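Local coordinates for type IV secretion system protein VirB11 (Brucella suis, PDB 2GZA) that is a hexameric ATPase of the VirB type IV secretion system, which could be required for establishing the replication niche in the host, at residues F24-L29 and V117-P122; V41-N44 and E48-C51; V179-T184 and E290-R295; D268-A273 and Y319-V324. One frame throughout, in Å; residues are numbered along the deposited sequence.

Contact 1: residues F24-L29 and V117-P122; sequences FHLEPL and VTIRKP
I119 holds CG1 beside its backbone N (chi1 -63°) and then runs nearly straight to CD1 (chi2 163°), which carries that methyl off the sheet toward L26 and L29. L29 is turned the same way at its first torsion (chi1 -60°), and its extended second torsion sends CD1 out to meet the isoleucine. The contact joins the end of helix 13-26 and the 3-10 turn that follows it to strand 116-120. It is a helix-on-sheet packing within the N-terminal part of VirB11, where strand 116-120 is an inner strand of an antiparallel sheet.

Everything that meets here is apolar, and no hydrogen bond crosses the contact. The side chains of L29 and I119 approach at a slant, each with its terminal methyl leading. L26 sits one turn earlier and brings in CD2 as a second neighbour of the same isoleucine methyl. The turn keeps the two leucines together, since L29 N bonds to L26 O at 2.9 Å.

The backbones stay well apart, and the CA atoms of L29 and I119 are 10.1 Å from each other. The gap is bridged by side chains alone. Other parts of the fold complete this buried layer: L26 also packs on L73 of helix 67-81, L29 on V43, and I119 on I102. Just past the strand, K121 NZ is held by the backbone carbonyls of W32, D35 and I38. At the centre, I119 CD1 lies 4.0 Å from L29 CD1 and 4.3 Å from L26 CD2.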
loop_
_atom_site.group_PDB
_atom_site.type_symbol
_atom_site.label_atom_id
_atom_site.label_comp_id
_atom_site.label_asym_id
_atom_site.label_seq_id
_atom_site.Cartn_x
_atom_site.Cartn_y
_atom_site.Cartn_z
ATOM N N PHE C 24 -13.930 26.160 46.412
ATOM C CA PHE C 24 -15.182 26.729 46.882
ATOM C C PHE C 24 -16.362 25.906 46.385
ATOM O O PHE C 24 -17.236 25.537 47.169
ATOM C CB PHE C 24 -15.314 28.183 46.409
ATOM C CG PHE C 24 -16.533 28.892 46.932
ATOM C CD1 PHE C 24 -16.504 29.537 48.165
ATOM C CD2 PHE C 24 -17.711 28.931 46.181
ATOM C CE1 PHE C 24 -17.629 30.195 48.650
ATOM C CE2 PHE C 24 -18.839 29.588 46.659
ATOM C CZ PHE C 24 -18.795 30.219 47.899
ATOM N N HIS C 25 -16.376 25.617 45.085
ATOM C CA HIS C 25 -17.440 24.830 44.477
ATOM C C HIS C 25 -17.318 23.327 44.757
ATOM O O HIS C 25 -18.255 22.569 44.488
ATOM C CB HIS C 25 -17.550 25.118 42.968
ATOM C CG HIS C 25 -17.758 26.563 42.645
ATOM N ND1 HIS C 25 -18.904 27.244 42.981
ATOM C CD2 HIS C 25 -16.962 27.458 42.016
ATOM C CE1 HIS C 25 -18.803 28.496 42.583
ATOM N NE2 HIS C 25 -17.634 28.652 41.995
ATOM N N LEU C 26 -16.174 22.909 45.296
ATOM C CA LEU C 26 -15.970 21.524 45.696
ATOM C C LEU C 26 -16.455 21.233 47.111
ATOM O O LEU C 26 -16.527 20.075 47.513
ATOM C CB LEU C 26 -14.501 21.141 45.549
ATOM C CG LEU C 26 -14.056 20.822 44.124
ATOM C CD1 LEU C 26 -12.578 20.508 44.116
ATOM C CD2 LEU C 26 -14.861 19.655 43.587
ATOM N N GLU C 27 -16.805 22.287 47.843
ATOM C CA GLU C 27 -17.222 22.209 49.250
ATOM C C GLU C 27 -18.287 21.174 49.605
ATOM O O GLU C 27 -18.158 20.503 50.628
ATOM C CB GLU C 27 -17.671 23.587 49.755
ATOM C CG GLU C 27 -16.718 24.228 50.765
ATOM C CD GLU C 27 -16.892 23.689 52.179
ATOM O OE1 GLU C 27 -17.246 24.476 53.078
ATOM O OE2 GLU C 27 -16.682 22.485 52.401
ATOM N N PRO C 28 -19.359 21.052 48.792
ATOM C CA PRO C 28 -20.358 20.044 49.143
ATOM C C PRO C 28 -19.887 18.602 48.973
ATOM O O PRO C 28 -20.595 17.690 49.397
ATOM C CB PRO C 28 -21.517 20.339 48.182
ATOM C CG PRO C 28 -21.233 21.676 47.590
ATOM C CD PRO C 28 -19.758 21.791 47.579
ATOM N N LEU C 29 -18.711 18.408 48.373
ATOM C CA LEU C 29 -18.122 17.077 48.172
ATOM C C LEU C 29 -16.945 16.824 49.114
ATOM O O LEU C 29 -16.303 15.769 49.061
ATOM C CB LEU C 29 -17.699 16.891 46.708
ATOM C CG LEU C 29 -18.805 17.011 45.650
ATOM C CD1 LEU C 29 -18.247 16.894 44.241
ATOM C CD2 LEU C 29 -19.916 15.989 45.882
ATOM N N VAL C 117 -20.218 14.328 36.981
ATOM C CA VAL C 117 -18.905 14.571 37.558
ATOM C C VAL C 117 -18.297 13.247 37.990
ATOM O O VAL C 117 -18.958 12.440 38.642
ATOM C CB VAL C 117 -18.991 15.558 38.762
ATOM C CG1 VAL C 117 -17.743 15.509 39.635
ATOM C CG2 VAL C 117 -19.212 16.965 38.271
ATOM N N THR C 118 -17.050 13.018 37.610
ATOM C CA THR C 118 -16.315 11.872 38.126
ATOM C C THR C 118 -14.946 12.304 38.608
ATOM O O THR C 118 -14.143 12.838 37.848
ATOM C CB THR C 118 -16.199 10.755 37.100
ATOM O OG1 THR C 118 -17.510 10.400 36.649
ATOM C CG2 THR C 118 -15.521 9.542 37.739
ATOM N N ILE C 119 -14.697 12.079 39.890
ATOM C CA ILE C 119 -13.443 12.468 40.505
ATOM C C ILE C 119 -12.648 11.230 40.888
ATOM O O ILE C 119 -13.058 10.447 41.745
ATOM C CB ILE C 119 -13.683 13.419 41.718
ATOM C CG1 ILE C 119 -14.341 14.720 41.242
ATOM C CG2 ILE C 119 -12.383 13.715 42.450
ATOM C CD1 ILE C 119 -14.996 15.543 42.333
ATOM N N ARG C 120 -11.526 11.061 40.208
ATOM C CA ARG C 120 -10.592 9.995 40.509
ATOM C C ARG C 120 -9.629 10.500 41.565
ATOM O O ARG C 120 -9.135 11.621 41.481
ATOM C CB ARG C 120 -9.841 9.568 39.248
ATOM N N LYS C 121 -9.346 9.673 42.550
ATOM C CA LYS C 121 -8.400 10.072 43.584
ATOM C C LYS C 121 -7.063 9.345 43.488
ATOM O O LYS C 121 -7.009 8.169 43.150
ATOM C CB LYS C 121 -9.026 9.899 44.967
ATOM C CG LYS C 121 -9.996 11.013 45.333
ATOM C CD LYS C 121 -10.890 10.634 46.503
ATOM C CE LYS C 121 -10.204 10.899 47.848
ATOM N NZ LYS C 121 -11.123 10.648 48.991
ATOM N N PRO C 122 -5.976 10.095 43.759
ATOM C CA PRO C 122 -4.600 9.589 43.849
ATOM C C PRO C 122 -4.340 8.722 45.097
ATOM O O PRO C 122 -5.045 8.820 46.101
ATOM C CB PRO C 122 -3.742 10.852 43.876
ATOM C CG PRO C 122 -4.661 11.940 44.296
ATOM C CD PRO C 122 -5.994 11.570 43.717
#

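Contact 2: residues V41-N44 and E48-C51; sequences VCVN and EVFC
C42 and F50 are joined by two backbone hydrogen bonds. C42 N donates to F50 O at 2.7 Å, and F50 N returns a bond to C42 O at 2.8 Å. C42 O also receives a CA-H...O contact from V49 CA at 3.2 Å. One residue along, V41 and C51 form a non-hydrogen-bonded pair.

The apolar contacts are few. V43 CG2 meets V49 CG1 at 4.2 Å, with the two valines crossing at a slant. The other methyl of V43, CG1, packs against the backbone oxygen of E48, at 3.5 Å from E48 O. Beside the hydrogen-bonded pair, C42 CB and F50 CB lie 4.3 Å apart.

The polar side-chain contacts gather round N44. Its CG stands beside its own backbone N, which brings ND2 to within 3.6 Å of F50 CD1. The amide and the ring are close to parallel, their planes 16° apart. ND2 also bonds to N221, and OD1 to R204, so both ends of the amide are held from outside the hairpin. E48 OE2 reaches N44 through two waters. One water accepts from N44 ND2, the other from N44 N, and each donates to OE2. The carboxylate oxygen therefore takes two bonds, both 2.7 Å from OE2 to the water oxygen.

Paired backbones and a short connection between the strands make this a beta hairpin. Its strands 40-43 and 48-52 are neighbours in the antiparallel sheet of the N-terminal part of the protein.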
loop_
_atom_site.group_PDB
_atom_site.type_symbol
_atom_site.label_atom_id
_atom_site.label_comp_id
_atom_site.label_asym_id
_atom_site.label_seq_id
_atom_site.Cartn_x
_atom_site.Cartn_y
_atom_site.Cartn_z
ATOM N N VAL C 41 -15.348 9.553 43.504
ATOM C CA VAL C 41 -16.499 10.366 43.896
ATOM C C VAL C 41 -17.248 10.811 42.646
ATOM O O VAL C 41 -16.702 11.523 41.807
ATOM C CB VAL C 41 -16.097 11.627 44.716
ATOM C CG1 VAL C 41 -17.334 12.327 45.268
ATOM C CG2 VAL C 41 -15.161 11.280 45.858
ATOM N N CYS C 42 -18.505 10.396 42.538
ATOM C CA CYS C 42 -19.328 10.703 41.373
ATOM C C CYS C 42 -20.564 11.517 41.683
ATOM O O CYS C 42 -21.215 11.314 42.706
ATOM C CB CYS C 42 -19.752 9.423 40.685
ATOM S SG CYS C 42 -18.396 8.704 39.824
ATOM N N VAL C 43 -20.878 12.449 40.794
ATOM C CA VAL C 43 -22.185 13.086 40.788
ATOM C C VAL C 43 -22.810 12.874 39.409
ATOM O O VAL C 43 -22.271 13.320 38.391
ATOM C CB VAL C 43 -22.131 14.595 41.170
ATOM C CG1 VAL C 43 -23.535 15.229 41.094
ATOM C CG2 VAL C 43 -21.552 14.784 42.565
ATOM N N ASN C 44 -23.936 12.166 39.389
ATOM C CA ASN C 44 -24.652 11.853 38.138
ATOM C C ASN C 44 -25.738 12.867 37.834
ATOM O O ASN C 44 -26.056 13.116 36.674
ATOM C CB ASN C 44 -25.291 10.464 38.197
ATOM C CG ASN C 44 -24.294 9.378 38.511
ATOM O OD1 ASN C 44 -23.108 9.513 38.222
ATOM N ND2 ASN C 44 -24.768 8.290 39.112
ATOM N N GLU C 48 -27.438 14.125 44.484
ATOM C CA GLU C 48 -26.846 12.867 44.923
ATOM C C GLU C 48 -25.371 12.716 44.597
ATOM O O GLU C 48 -24.841 13.396 43.720
ATOM C CB GLU C 48 -27.652 11.652 44.425
ATOM C CG GLU C 48 -28.311 11.793 43.062
ATOM C CD GLU C 48 -28.473 10.455 42.363
ATOM O OE1 GLU C 48 -29.567 9.862 42.439
ATOM O OE2 GLU C 48 -27.498 9.989 41.741
ATOM N N VAL C 49 -24.711 11.845 45.354
ATOM C CA VAL C 49 -23.354 11.427 45.047
ATOM C C VAL C 49 -23.257 9.908 45.124
ATOM O O VAL C 49 -23.963 9.268 45.904
ATOM C CB VAL C 49 -22.271 12.109 45.949
ATOM C CG1 VAL C 49 -22.688 13.502 46.359
ATOM C CG2 VAL C 49 -21.946 11.275 47.170
ATOM N N PHE C 50 -22.406 9.341 44.282
ATOM C CA PHE C 50 -22.053 7.938 44.376
ATOM C C PHE C 50 -20.553 7.828 44.595
ATOM O O PHE C 50 -19.772 8.438 43.863
ATOM C CB PHE C 50 -22.480 7.174 43.119
ATOM C CG PHE C 50 -23.905 6.722 43.139
ATOM C CD1 PHE C 50 -24.921 7.545 42.667
ATOM C CD2 PHE C 50 -24.239 5.474 43.633
ATOM C CE1 PHE C 50 -26.240 7.124 42.684
ATOM C CE2 PHE C 50 -25.562 5.049 43.654
ATOM C CZ PHE C 50 -26.561 5.877 43.174
ATOM N N CYS C 51 -20.153 7.077 45.612
ATOM C CA CYS C 51 -18.731 6.883 45.878
ATOM C C CYS C 51 -18.317 5.417 45.909
ATOM O O CYS C 51 -19.077 4.549 46.333
ATOM C CB CYS C 51 -18.286 7.630 47.141
ATOM S SG CYS C 51 -18.939 6.981 48.677
HETATM O O HOH W 1 -27.608 8.508 39.541
HETATM O O HOH W 2 -24.974 10.961 41.898
#

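Contact 3: residues V179-T184 and E290-R295; sequences VVAGET and ELTFER
T292 points its CB from helix 289-300 toward strand 178-182, and both of its branches meet that strand. CB itself faces A181, whose CA is 6.7 Å from the CA of T292. From CB the side chain forks. The hydroxyl branch stands beside the backbone N (chi1 -51°) and ends at OG1, which lies 3.2 Å from A181 CB. This pair is packing of an oxygen against a methyl. OG1 donates to the carbonyl of S288, just before the helix and four residues back. The methyl branch takes the position anti to the backbone N and reaches back along the strand, toward its start. Its CG2 meets V179 CG1 at 3.8 Å, the two side chains coming tip to tip.

V179 and A181 are two residues apart and project from the same face of the strand, so the threonine touches two successive side chains on that face. V325 of the neighbouring strand 324-331 packs against both A181 and T292. V180 turns to the far face and packs against helix 188-196.

Strand 178-182 runs into the Walker A loop, and G182, E183 and T184 belong to the predicted ATP-binding site. The contact packs helix 289-300 against the strand that leads into the P-loop of this P-loop ATPase. Beyond it, E183 packs on G276 of a second subunit.

No hydrogen bond links the two segments. What passes between helix and strand is van der Waals packing: one methyl pair, and one methyl against a buried hydroxyl oxygen that bonds to S288 O and needs no partner from the strand.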
loop_
_atom_site.group_PDB
_atom_site.type_symbol
_atom_site.label_atom_id
_atom_site.label_comp_id
_atom_site.label_asym_id
_atom_site.label_seq_id
_atom_site.Cartn_x
_atom_site.Cartn_y
_atom_site.Cartn_z
ATOM N N VAL C 179 -23.406 -8.346 21.373
ATOM C CA VAL C 179 -23.921 -7.545 20.265
ATOM C C VAL C 179 -25.295 -8.071 19.843
ATOM O O VAL C 179 -25.431 -9.220 19.441
ATOM C CB VAL C 179 -22.968 -7.565 19.026
ATOM C CG1 VAL C 179 -23.577 -6.777 17.858
ATOM C CG2 VAL C 179 -21.597 -7.018 19.376
ATOM N N VAL C 180 -26.311 -7.229 19.950
ATOM C CA VAL C 180 -27.649 -7.585 19.487
ATOM C C VAL C 180 -27.784 -7.220 18.006
ATOM O O VAL C 180 -27.692 -6.054 17.635
ATOM C CB VAL C 180 -28.740 -6.902 20.334
ATOM C CG1 VAL C 180 -30.126 -7.224 19.795
ATOM C CG2 VAL C 180 -28.618 -7.333 21.792
ATOM N N ALA C 181 -27.973 -8.223 17.160
ATOM C CA ALA C 181 -28.035 -7.995 15.727
ATOM C C ALA C 181 -29.424 -8.234 15.165
ATOM O O ALA C 181 -30.239 -8.937 15.756
ATOM C CB ALA C 181 -27.011 -8.848 15.002
ATOM N N GLY C 182 -29.686 -7.646 14.007
ATOM C CA GLY C 182 -30.966 -7.821 13.335
ATOM C C GLY C 182 -31.175 -6.770 12.274
ATOM O O GLY C 182 -30.447 -5.786 12.226
ATOM N N GLU C 183 -32.166 -6.958 11.409
ATOM C CA GLU C 183 -32.497 -5.883 10.477
ATOM C C GLU C 183 -33.200 -4.757 11.223
ATOM O O GLU C 183 -33.608 -4.917 12.372
ATOM C CB GLU C 183 -33.313 -6.359 9.273
ATOM C CG GLU C 183 -34.816 -6.404 9.481
ATOM C CD GLU C 183 -35.568 -6.893 8.244
ATOM O OE1 GLU C 183 -34.951 -7.005 7.163
ATOM O OE2 GLU C 183 -36.783 -7.165 8.358
ATOM N N THR C 184 -33.320 -3.603 10.583
ATOM C CA THR C 184 -33.991 -2.478 11.224
ATOM C C THR C 184 -35.456 -2.793 11.492
ATOM O O THR C 184 -36.167 -3.359 10.650
ATOM C CB THR C 184 -33.891 -1.167 10.422
ATOM O OG1 THR C 184 -32.569 -1.016 9.911
ATOM C CG2 THR C 184 -34.209 0.038 11.314
ATOM N N GLU C 290 -23.005 -13.737 11.027
ATOM C CA GLU C 290 -21.767 -13.627 10.268
ATOM C C GLU C 290 -21.677 -12.281 9.581
ATOM O O GLU C 290 -20.602 -11.706 9.451
ATOM C CB GLU C 290 -21.566 -14.792 9.299
ATOM C CG GLU C 290 -22.290 -14.730 7.965
ATOM C CD GLU C 290 -21.831 -15.830 7.011
ATOM O OE1 GLU C 290 -22.688 -16.480 6.377
ATOM O OE2 GLU C 290 -20.608 -16.060 6.897
ATOM N N LEU C 291 -22.831 -11.771 9.183
ATOM C CA LEU C 291 -22.930 -10.456 8.586
ATOM C C LEU C 291 -22.714 -9.329 9.600
ATOM O O LEU C 291 -22.363 -8.217 9.211
ATOM C CB LEU C 291 -24.270 -10.300 7.856
ATOM C CG LEU C 291 -24.442 -10.981 6.481
ATOM C CD1 LEU C 291 -25.901 -10.989 6.032
ATOM C CD2 LEU C 291 -23.578 -10.351 5.408
ATOM N N THR C 292 -22.922 -9.615 10.886
ATOM C CA THR C 292 -22.579 -8.674 11.951
ATOM C C THR C 292 -21.071 -8.400 11.953
ATOM O O THR C 292 -20.659 -7.257 11.800
ATOM C CB THR C 292 -23.028 -9.168 13.332
ATOM O OG1 THR C 292 -24.404 -9.540 13.276
ATOM C CG2 THR C 292 -22.838 -8.090 14.368
ATOM N N PHE C 293 -20.263 -9.444 12.102
ATOM C CA PHE C 293 -18.810 -9.292 12.099
ATOM C C PHE C 293 -18.353 -8.663 10.793
ATOM O O PHE C 293 -17.437 -7.841 10.769
ATOM C CB PHE C 293 -18.106 -10.633 12.332
ATOM C CG PHE C 293 -18.175 -11.105 13.753
ATOM C CD1 PHE C 293 -17.380 -10.525 14.728
ATOM C CD2 PHE C 293 -19.042 -12.126 14.113
ATOM C CE1 PHE C 293 -17.441 -10.960 16.050
ATOM C CE2 PHE C 293 -19.114 -12.565 15.422
ATOM C CZ PHE C 293 -18.311 -11.978 16.399
ATOM N N GLU C 294 -19.021 -9.053 9.712
ATOM C CA GLU C 294 -18.767 -8.516 8.382
ATOM C C GLU C 294 -18.984 -7.003 8.342
ATOM O O GLU C 294 -18.134 -6.262 7.849
ATOM C CB GLU C 294 -19.690 -9.208 7.375
ATOM C CG GLU C 294 -19.081 -9.467 6.020
ATOM C CD GLU C 294 -18.027 -10.563 6.029
ATOM O OE1 GLU C 294 -16.890 -10.288 5.590
ATOM O OE2 GLU C 294 -18.332 -11.695 6.459
ATOM N N ARG C 295 -20.116 -6.554 8.877
ATOM C CA ARG C 295 -20.443 -5.129 8.927
ATOM C C ARG C 295 -19.638 -4.335 9.954
ATOM O O ARG C 295 -19.344 -3.170 9.726
ATOM C CB ARG C 295 -21.935 -4.921 9.158
ATOM C CG ARG C 295 -22.780 -5.216 7.931
ATOM C CD ARG C 295 -24.075 -4.443 7.935
ATOM N NE ARG C 295 -23.870 -3.033 7.628
ATOM C CZ ARG C 295 -24.201 -2.026 8.426
ATOM N NH1 ARG C 295 -24.779 -2.247 9.599
ATOM N NH2 ARG C 295 -23.969 -0.787 8.036
#

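Contact 4: residues D268-A273 and Y319-V324; sequences DFINVA and YLVVDV
V321 is the bump here, and helix 265-274 supplies the hollow. The floor of the hollow is A273 CB, with I270 on one flank and F269 on another. V321 CG1 settles on A273 CB at 3.6 Å. The same methyl approaches the ring of F269 obliquely, 4.5 Å from CE2. The other branch turns to I270: V321 CG2 lies 3.7 Å from I270 O and 4.3 Å from I270 CG2. It also brushes A273 CB at 4.1 Å. With chi1 at 150°, CG1 lies roughly anti to the backbone N, and this spreads the fork across the small alanine.

At the alanine the backbones come close: the CA atoms of A273 and V321 are 6.2 Å apart. The contact joins two helices of the RecA-like ATPase domain. V321 closes helix 311-321, and the backbone turns extended at V322, ahead of strand 324-331. I270 extends the same packing along that helix to L317 and L318, and the F269 ring also rests on L261. N271, on the side away from V321, uses OD1 to accept a hydrogen bond from R295 NE of a neighbouring subunit.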
loop_
_atom_site.group_PDB
_atom_site.type_symbol
_atom_site.label_atom_id
_atom_site.label_comp_id
_atom_site.label_asym_id
_atom_site.label_seq_id
_atom_site.Cartn_x
_atom_site.Cartn_y
_atom_site.Cartn_z
ATOM N N ASP C 268 -13.087 2.463 18.327
ATOM C CA ASP C 268 -12.988 2.914 19.701
ATOM C C ASP C 268 -13.644 1.894 20.624
ATOM O O ASP C 268 -13.128 1.637 21.704
ATOM C CB ASP C 268 -13.619 4.287 19.845
ATOM C CG ASP C 268 -12.986 5.303 18.929
ATOM O OD1 ASP C 268 -13.528 5.523 17.820
ATOM O OD2 ASP C 268 -11.934 5.869 19.309
ATOM N N PHE C 269 -14.756 1.299 20.185
ATOM C CA PHE C 269 -15.445 0.263 20.946
ATOM C C PHE C 269 -14.490 -0.890 21.214
ATOM O O PHE C 269 -14.347 -1.337 22.354
ATOM C CB PHE C 269 -16.681 -0.244 20.185
ATOM C CG PHE C 269 -17.507 -1.231 20.958
ATOM C CD1 PHE C 269 -18.470 -0.795 21.857
ATOM C CD2 PHE C 269 -17.331 -2.594 20.778
ATOM C CE1 PHE C 269 -19.246 -1.704 22.572
ATOM C CE2 PHE C 269 -18.091 -3.509 21.490
ATOM C CZ PHE C 269 -19.055 -3.060 22.392
ATOM N N ILE C 270 -13.838 -1.367 20.159
ATOM C CA ILE C 270 -12.852 -2.440 20.246
ATOM C C ILE C 270 -11.765 -2.088 21.242
ATOM O O ILE C 270 -11.346 -2.919 22.045
ATOM C CB ILE C 270 -12.216 -2.753 18.866
ATOM C CG1 ILE C 270 -13.183 -3.548 17.994
ATOM C CG2 ILE C 270 -10.903 -3.538 19.007
ATOM C CD1 ILE C 270 -12.721 -3.695 16.546
ATOM N N ASN C 271 -11.316 -0.848 21.208
ATOM C CA ASN C 271 -10.258 -0.451 22.128
ATOM C C ASN C 271 -10.701 -0.237 23.542
ATOM O O ASN C 271 -9.920 -0.453 24.473
ATOM C CB ASN C 271 -9.503 0.775 21.648
ATOM C CG ASN C 271 -8.192 0.408 21.012
ATOM O OD1 ASN C 271 -7.372 -0.302 21.601
ATOM N ND2 ASN C 271 -7.989 0.874 19.785
ATOM N N VAL C 272 -11.950 0.184 23.726
ATOM C CA VAL C 272 -12.491 0.308 25.066
ATOM C C VAL C 272 -12.593 -1.102 25.673
ATOM O O VAL C 272 -12.164 -1.335 26.809
ATOM C CB VAL C 272 -13.854 1.018 25.046
ATOM C CG1 VAL C 272 -14.584 0.824 26.366
ATOM C CG2 VAL C 272 -13.663 2.501 24.741
ATOM N N ALA C 273 -13.137 -2.032 24.895
ATOM C CA ALA C 273 -13.347 -3.407 25.347
ATOM C C ALA C 273 -12.040 -4.156 25.576
ATOM O O ALA C 273 -11.904 -4.913 26.541
ATOM C CB ALA C 273 -14.213 -4.167 24.358
ATOM N N TYR C 319 -13.160 -10.822 17.131
ATOM C CA TYR C 319 -13.302 -12.108 17.800
ATOM C C TYR C 319 -12.738 -12.138 19.216
ATOM O O TYR C 319 -13.230 -12.890 20.058
ATOM C CB TYR C 319 -12.696 -13.243 16.971
ATOM C CG TYR C 319 -13.447 -13.578 15.693
ATOM C CD1 TYR C 319 -12.759 -13.872 14.520
ATOM C CD2 TYR C 319 -14.844 -13.602 15.657
ATOM C CE1 TYR C 319 -13.436 -14.177 13.343
ATOM C CE2 TYR C 319 -15.528 -13.902 14.484
ATOM C CZ TYR C 319 -14.815 -14.191 13.334
ATOM O OH TYR C 319 -15.487 -14.497 12.170
ATOM N N LEU C 320 -11.712 -11.331 19.473
ATOM C CA LEU C 320 -11.122 -11.233 20.801
ATOM C C LEU C 320 -11.995 -10.439 21.756
ATOM O O LEU C 320 -11.951 -10.647 22.967
ATOM C CB LEU C 320 -9.740 -10.598 20.707
ATOM C CG LEU C 320 -8.637 -11.489 20.138
ATOM C CD1 LEU C 320 -7.404 -10.672 19.877
ATOM C CD2 LEU C 320 -8.316 -12.654 21.065
ATOM N N VAL C 321 -12.800 -9.551 21.193
ATOM C CA VAL C 321 -13.543 -8.559 21.948
ATOM C C VAL C 321 -15.029 -8.914 22.064
ATOM O O VAL C 321 -15.646 -8.673 23.099
ATOM C CB VAL C 321 -13.338 -7.173 21.296
ATOM C CG1 VAL C 321 -14.536 -6.264 21.498
ATOM C CG2 VAL C 321 -12.069 -6.547 21.819
ATOM N N VAL C 322 -15.597 -9.491 21.012
ATOM C CA VAL C 322 -17.034 -9.776 20.968
ATOM C C VAL C 322 -17.299 -11.224 21.330
ATOM O O VAL C 322 -16.895 -12.130 20.606
ATOM C CB VAL C 322 -17.668 -9.456 19.569
ATOM C CG1 VAL C 322 -19.134 -9.862 19.535
ATOM C CG2 VAL C 322 -17.534 -7.977 19.232
ATOM N N ASP C 323 -17.988 -11.434 22.444
ATOM C CA ASP C 323 -18.222 -12.775 22.966
ATOM C C ASP C 323 -19.463 -13.412 22.358
ATOM O O ASP C 323 -19.427 -14.568 21.930
ATOM C CB ASP C 323 -18.338 -12.751 24.488
ATOM C CG ASP C 323 -17.042 -12.364 25.159
ATOM O OD1 ASP C 323 -16.012 -12.998 24.848
ATOM O OD2 ASP C 323 -17.057 -11.427 25.994
ATOM N N VAL C 324 -20.562 -12.662 22.327
ATOM C CA VAL C 324 -21.838 -13.192 21.877
ATOM C C VAL C 324 -22.475 -12.259 20.853
ATOM O O VAL C 324 -22.436 -11.044 21.001
ATOM C CB VAL C 324 -22.812 -13.418 23.068
ATOM C CG1 VAL C 324 -24.150 -13.963 22.591
ATOM C CG2 VAL C 324 -22.202 -14.355 24.105
#

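Overall arrangement
The four contacts fall into two pairs, on opposite sides of the chain's centre. Contacts 1 and 2 share the N-terminal sheet, their centres 9 Å apart. Strand 116-120 pairs with strand 40-43 between them, with V117 N 2.7 Å from V43 O and I119 N 2.8 Å from V41 O. Contacts 3 and 4 lie 14 Å apart, centre to centre, in the ATPase domain. There V179 N is 2.9 Å from V324 O, and F293 packs against Y319 and V322. Contact 3 includes part of the predicted ATP site. Contacts 1 and 2 stay about 25 and 24 Å from contact 3 at their nearest atoms, with centres about 41 and 36 Å away.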